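Beta-1,3-glucosyltransferase (Paecilomyces sp. J18, PDB 5JVV) is named a beta-1,3-glucosyltransferase and has a fold centred on two beta-sheets, one antiparallel and one mixed. Local coordinates at residues Q128-I141 / N154-Q168. Numbering follows the deposited sequence.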
loop_
_atom_site.group_PDB
_atom_site.type_symbol
_atom_site.label_atom_id
_atom_site.label_comp_id
_atom_site.label_asym_id
_atom_site.label_seq_id
_atom_site.Cartn_x
_atom_site.Cartn_y
_atom_site.Cartn_z
ATOM N N GLN A 128 -10.701 -2.147 6.763
ATOM C CA GLN A 128 -10.387 -3.387 6.053
ATOM C C GLN A 128 -9.643 -3.043 4.769
ATOM O O GLN A 128 -9.962 -2.051 4.122
ATOM C CB GLN A 128 -11.670 -4.181 5.756
ATOM C CG GLN A 128 -12.386 -4.686 7.015
ATOM C CD GLN A 128 -13.737 -5.335 6.736
ATOM O OE1 GLN A 128 -14.741 -4.992 7.366
ATOM N NE2 GLN A 128 -13.765 -6.288 5.812
ATOM N N ASN A 129 -8.655 -3.851 4.397
ATOM C CA ASN A 129 -7.846 -3.548 3.214
ATOM C C ASN A 129 -8.654 -3.571 1.927
ATOM O O ASN A 129 -9.625 -4.317 1.811
ATOM C CB ASN A 129 -6.695 -4.551 3.096
ATOM C CG ASN A 129 -5.678 -4.165 2.026
ATOM O OD1 ASN A 129 -5.457 -2.977 1.758
ATOM N ND2 ASN A 129 -5.055 -5.164 1.414
ATOM N N THR A 130 -8.261 -2.732 0.974
ATOM C CA THR A 130 -8.806 -2.859 -0.375
ATOM C C THR A 130 -7.684 -3.142 -1.348
ATOM O O THR A 130 -6.772 -2.349 -1.555
ATOM C CB THR A 130 -9.657 -1.652 -0.845
ATOM O OG1 THR A 130 -8.924 -0.434 -0.671
ATOM C CG2 THR A 130 -10.957 -1.578 -0.065
ATOM N N MET A 131 -7.748 -4.337 -1.923
ATOM C CA MET A 131 -6.793 -4.762 -2.941
ATOM C C MET A 131 -7.391 -4.382 -4.280
ATOM O O MET A 131 -8.572 -4.637 -4.524
ATOM C CB MET A 131 -6.595 -6.280 -2.878
ATOM C CG MET A 131 -5.962 -6.745 -1.556
ATOM S SD MET A 131 -6.178 -8.505 -1.260
ATOM C CE MET A 131 -7.912 -8.513 -0.788
ATOM N N VAL A 132 -6.596 -3.759 -5.146
ATOM C CA VAL A 132 -7.114 -3.273 -6.428
ATOM C C VAL A 132 -6.126 -3.576 -7.547
ATOM O O VAL A 132 -4.923 -3.373 -7.379
ATOM C CB VAL A 132 -7.317 -1.735 -6.417
ATOM C CG1 VAL A 132 -8.071 -1.282 -7.673
ATOM C CG2 VAL A 132 -8.062 -1.279 -5.173
ATOM N N LEU A 133 -6.625 -4.063 -8.683
ATOM C CA LEU A 133 -5.817 -4.057 -9.899
ATOM C C LEU A 133 -6.451 -3.121 -10.917
ATOM O O LEU A 133 -7.676 -2.991 -10.972
ATOM C CB LEU A 133 -5.702 -5.458 -10.507
ATOM C CG LEU A 133 -4.465 -6.286 -10.145
ATOM C CD1 LEU A 133 -4.329 -6.503 -8.641
ATOM C CD2 LEU A 133 -4.482 -7.628 -10.878
ATOM N N HIS A 134 -5.606 -2.461 -11.703
ATOM C CA HIS A 134 -6.050 -1.733 -12.883
ATOM C C HIS A 134 -5.235 -2.290 -14.029
ATOM O O HIS A 134 -4.009 -2.364 -13.931
ATOM C CB HIS A 134 -5.765 -0.231 -12.749
ATOM C CG HIS A 134 -6.449 0.423 -11.588
ATOM N ND1 HIS A 134 -7.740 0.898 -11.656
ATOM C CD2 HIS A 134 -6.013 0.698 -10.336
ATOM C CE1 HIS A 134 -8.072 1.433 -10.496
ATOM N NE2 HIS A 134 -7.043 1.323 -9.677
ATOM N N THR A 135 -5.901 -2.694 -15.106
ATOM C CA THR A 135 -5.208 -3.301 -16.239
ATOM C C THR A 135 -5.483 -2.527 -17.519
ATOM O O THR A 135 -6.515 -1.866 -17.628
ATOM C CB THR A 135 -5.642 -4.770 -16.459
ATOM O OG1 THR A 135 -7.060 -4.834 -16.690
ATOM C CG2 THR A 135 -5.298 -5.637 -15.253
ATOM N N LYS A 136 -4.581 -2.629 -18.496
ATOM C CA LYS A 136 -4.861 -2.048 -19.823
ATOM C C LYS A 136 -5.902 -2.872 -20.579
ATOM O O LYS A 136 -6.813 -2.317 -21.205
ATOM C CB LYS A 136 -3.579 -1.937 -20.663
ATOM C CG LYS A 136 -2.551 -0.935 -20.150
ATOM C CD LYS A 136 -1.169 -1.149 -20.797
ATOM C CE LYS A 136 -1.045 -0.437 -22.137
ATOM N NZ LYS A 136 0.280 -0.635 -22.807
ATOM N N GLY A 137 -5.773 -4.196 -20.520
ATOM C CA GLY A 137 -6.660 -5.078 -21.260
ATOM C C GLY A 137 -7.969 -5.384 -20.563
ATOM O O GLY A 137 -8.121 -5.137 -19.368
ATOM N N ASN A 138 -8.923 -5.925 -21.318
ATOM C CA ASN A 138 -10.177 -6.408 -20.747
ATOM C C ASN A 138 -9.922 -7.606 -19.844
ATOM O O ASN A 138 -9.478 -8.661 -20.303
ATOM C CB ASN A 138 -11.143 -6.835 -21.858
ATOM C CG ASN A 138 -11.379 -5.744 -22.886
ATOM O OD1 ASN A 138 -11.362 -6.000 -24.092
ATOM N ND2 ASN A 138 -11.594 -4.519 -22.417
ATOM N N CYS A 139 -10.198 -7.432 -18.553
ATOM C CA CYS A 139 -9.941 -8.465 -17.558
ATOM C C CYS A 139 -11.064 -8.443 -16.541
ATOM O O CYS A 139 -11.239 -7.441 -15.838
ATOM C CB CYS A 139 -8.626 -8.171 -16.819
ATOM S SG CYS A 139 -7.116 -8.291 -17.793
ATOM N N GLU A 140 -11.820 -9.528 -16.462
ATOM C CA GLU A 140 -12.831 -9.705 -15.424
ATOM C C GLU A 140 -12.343 -10.774 -14.458
ATOM O O GLU A 140 -12.017 -11.888 -14.878
ATOM C CB GLU A 140 -14.167 -10.150 -16.040
ATOM C CG GLU A 140 -15.276 -10.403 -15.009
ATOM C CD GLU A 140 -16.471 -11.184 -15.555
ATOM O OE1 GLU A 140 -17.334 -11.591 -14.737
ATOM O OE2 GLU A 140 -16.557 -11.410 -16.787
ATOM N N ILE A 141 -12.281 -10.456 -13.168
ATOM C CA ILE A 141 -11.890 -11.462 -12.180
ATOM C C ILE A 141 -13.111 -12.300 -11.797
ATOM O O ILE A 141 -14.215 -11.769 -11.609
ATOM C CB ILE A 141 -11.198 -10.854 -10.934
ATOM C CG1 ILE A 141 -12.059 -9.769 -10.274
ATOM C CG2 ILE A 141 -9.861 -10.240 -11.319
ATOM C CD1 ILE A 141 -11.470 -9.307 -8.927
ATOM N N ASN A 154 -15.624 -6.195 -10.351
ATOM C CA ASN A 154 -14.941 -7.273 -11.065
ATOM C C ASN A 154 -14.245 -6.948 -12.392
ATOM O O ASN A 154 -13.609 -7.819 -12.966
ATOM C CB ASN A 154 -15.851 -8.498 -11.233
ATOM C CG ASN A 154 -17.051 -8.225 -12.113
ATOM O OD1 ASN A 154 -17.155 -7.173 -12.741
ATOM N ND2 ASN A 154 -17.974 -9.176 -12.154
ATOM N N GLN A 155 -14.357 -5.719 -12.886
ATOM C CA GLN A 155 -13.678 -5.350 -14.133
ATOM C C GLN A 155 -12.427 -4.524 -13.861
ATOM O O GLN A 155 -12.513 -3.425 -13.313
ATOM C CB GLN A 155 -14.621 -4.575 -15.060
ATOM C CG GLN A 155 -15.852 -5.366 -15.490
ATOM C CD GLN A 155 -15.549 -6.430 -16.535
ATOM O OE1 GLN A 155 -14.479 -6.439 -17.146
ATOM N NE2 GLN A 155 -16.512 -7.313 -16.767
ATOM N N CYS A 156 -11.268 -5.049 -14.254
ATOM C CA CYS A 156 -9.992 -4.392 -13.977
ATOM C C CYS A 156 -9.610 -3.276 -14.941
ATOM O O CYS A 156 -8.819 -2.410 -14.586
ATOM C CB CYS A 156 -8.851 -5.413 -13.962
ATOM S SG CYS A 156 -9.090 -6.864 -12.936
ATOM N N SER A 157 -10.144 -3.290 -16.160
ATOM C CA SER A 157 -9.593 -2.423 -17.203
ATOM C C SER A 157 -9.865 -0.943 -16.999
ATOM O O SER A 157 -10.909 -0.558 -16.478
ATOM C CB SER A 157 -10.052 -2.848 -18.595
ATOM O OG SER A 157 -11.425 -2.596 -18.767
ATOM N N LEU A 158 -8.894 -0.130 -17.400
ATOM C CA LEU A 158 -9.017 1.317 -17.320
ATOM C C LEU A 158 -10.158 1.758 -18.210
ATOM O O LEU A 158 -10.903 2.688 -17.877
ATOM C CB LEU A 158 -7.717 1.972 -17.778
ATOM C CG LEU A 158 -6.503 1.770 -16.872
ATOM C CD1 LEU A 158 -5.266 2.329 -17.548
ATOM C CD2 LEU A 158 -6.731 2.457 -15.542
ATOM N N ASP A 159 -10.286 1.059 -19.337
ATOM C CA ASP A 159 -11.279 1.357 -20.364
ATOM C C ASP A 159 -12.692 1.110 -19.847
ATOM O O ASP A 159 -13.636 1.799 -20.236
ATOM C CB ASP A 159 -11.006 0.485 -21.599
ATOM C CG ASP A 159 -11.647 1.028 -22.859
ATOM O OD1 ASP A 159 -12.044 0.215 -23.723
ATOM O OD2 ASP A 159 -11.744 2.267 -22.988
ATOM N N ALA A 160 -12.837 0.122 -18.966
ATOM C CA ALA A 160 -14.146 -0.237 -18.425
ATOM C C ALA A 160 -14.613 0.723 -17.343
ATOM O O ALA A 160 -15.813 0.847 -17.093
ATOM C CB ALA A 160 -14.138 -1.658 -17.888
ATOM N N GLY A 161 -13.665 1.388 -16.691
ATOM C CA GLY A 161 -13.993 2.330 -15.637
ATOM C C GLY A 161 -12.814 2.625 -14.732
ATOM O O GLY A 161 -11.789 1.938 -14.795
ATOM N N PRO A 162 -12.954 3.645 -13.871
ATOM C CA PRO A 162 -11.853 4.097 -13.013
ATOM C C PRO A 162 -11.652 3.266 -11.740
ATOM O O PRO A 162 -10.584 3.341 -11.138
ATOM C CB PRO A 162 -12.273 5.524 -12.642
ATOM C CG PRO A 162 -13.763 5.480 -12.656
ATOM C CD PRO A 162 -14.139 4.518 -13.760
ATOM N N ALA A 163 -12.657 2.492 -11.343
ATOM C CA ALA A 163 -12.587 1.744 -10.092
ATOM C C ALA A 163 -11.544 0.632 -10.129
ATOM O O ALA A 163 -10.908 0.339 -9.116
ATOM C CB ALA A 163 -13.950 1.174 -9.735
ATOM N N GLY A 164 -11.375 0.012 -11.294
ATOM C CA GLY A 164 -10.542 -1.176 -11.389
ATOM C C GLY A 164 -11.261 -2.343 -10.742
ATOM O O GLY A 164 -12.432 -2.224 -10.377
ATOM N N CYS A 165 -10.590 -3.489 -10.619
ATOM C CA CYS A 165 -11.188 -4.625 -9.934
ATOM C C CYS A 165 -10.730 -4.646 -8.484
ATOM O O CYS A 165 -9.531 -4.638 -8.190
ATOM C CB CYS A 165 -10.886 -5.950 -10.650
ATOM S SG CYS A 165 -9.139 -6.237 -10.999
ATOM N N VAL A 166 -11.705 -4.650 -7.584
ATOM C CA VAL A 166 -11.464 -4.389 -6.174
ATOM C C VAL A 166 -11.934 -5.569 -5.348
ATOM O O VAL A 166 -13.051 -6.056 -5.537
ATOM C CB VAL A 166 -12.253 -3.147 -5.726
ATOM C CG1 VAL A 166 -12.105 -2.935 -4.231
ATOM C CG2 VAL A 166 -11.814 -1.914 -6.522
ATOM N N VAL A 167 -11.078 -6.035 -4.439
ATOM C CA VAL A 167 -11.451 -7.065 -3.476
ATOM C C VAL A 167 -11.226 -6.517 -2.065
ATOM O O VAL A 167 -10.123 -6.058 -1.723
ATOM C CB VAL A 167 -10.631 -8.366 -3.668
ATOM C CG1 VAL A 167 -11.036 -9.435 -2.643
ATOM C CG2 VAL A 167 -10.801 -8.902 -5.081
ATOM N N GLN A 168 -12.277 -6.537 -1.252
ATOM C CA GLN A 168 -12.170 -6.083 0.133
ATOM C C GLN A 168 -11.596 -7.184 1.017
ATOM O O GLN A 168 -12.074 -8.322 1.003
ATOM C CB GLN A 168 -13.547 -5.659 0.660
ATOM C CG GLN A 168 -13.548 -5.337 2.157
ATOM C CD GLN A 168 -14.913 -4.925 2.681
ATOM O OE1 GLN A 168 -15.838 -5.736 2.746
ATOM N NE2 GLN A 168 -15.039 -3.658 3.069
HETATM O O HOH W 1 -12.792 -1.808 3.316
HETATM O O HOH W 2 -9.278 0.509 -14.003
HETATM O O HOH W 3 -8.109 -0.184 -20.727
HETATM O O HOH W 4 -12.044 -5.055 -17.574
HETATM O O HOH W 5 -16.261 -9.520 -18.831
HETATM O O HOH W 6 -17.303 -12.172 -12.334
#
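M131 and L133 pair with V167 and C165 as antiparallel hydrogen-bonded partners, joining strands 130-134 and 165-168, neighbours in the mixed sheet flanked by strands 116-121 and 150-153. On the face carrying these four residues, M131 bends at chi3 (-75°), which brings CE to 3.7 Å from V167 CG1. I141 reaches the same face from the loop: its CG1 takes the cramped site between backbone N and carbonyl carbon (chi1 55°), and the extended chain lays CD1 3.8 Å from C165 CB. Unbranched M131 can fold its terminal methyl toward V167, whose beta-branching favours an extended strand; F226 covers M131, L133, C165 and V167. The disulfide C156-C165 lies here too, its C165 SG 3.6 Å from L133 CB. On the opposite face V132 and V166 stand side by side.

Beyond the strands, T135 OG1 turns back to G137 O in a 2.9 Å hydrogen bond in the carbonyl plane, closing across the turn at K136, while OG1 and the methyl CG2 both lie against C156 CB. H134 sets its ring edge toward P162 O, CE1 lying 3.2 Å away, and a water in the ring plane links ND1 to C156 O and G161 O. G164, at positive phi, brings its CA to 3.5 Å from H134 ND1, a closeness to ring and backbone that suits a residue without a side chain. C156-C165 fastens its loop covalently to strand 165-168 and C139 is bonded to C230, consistent with a cross-linked, largely apolar layer, with waters bridging polar groups in the loops.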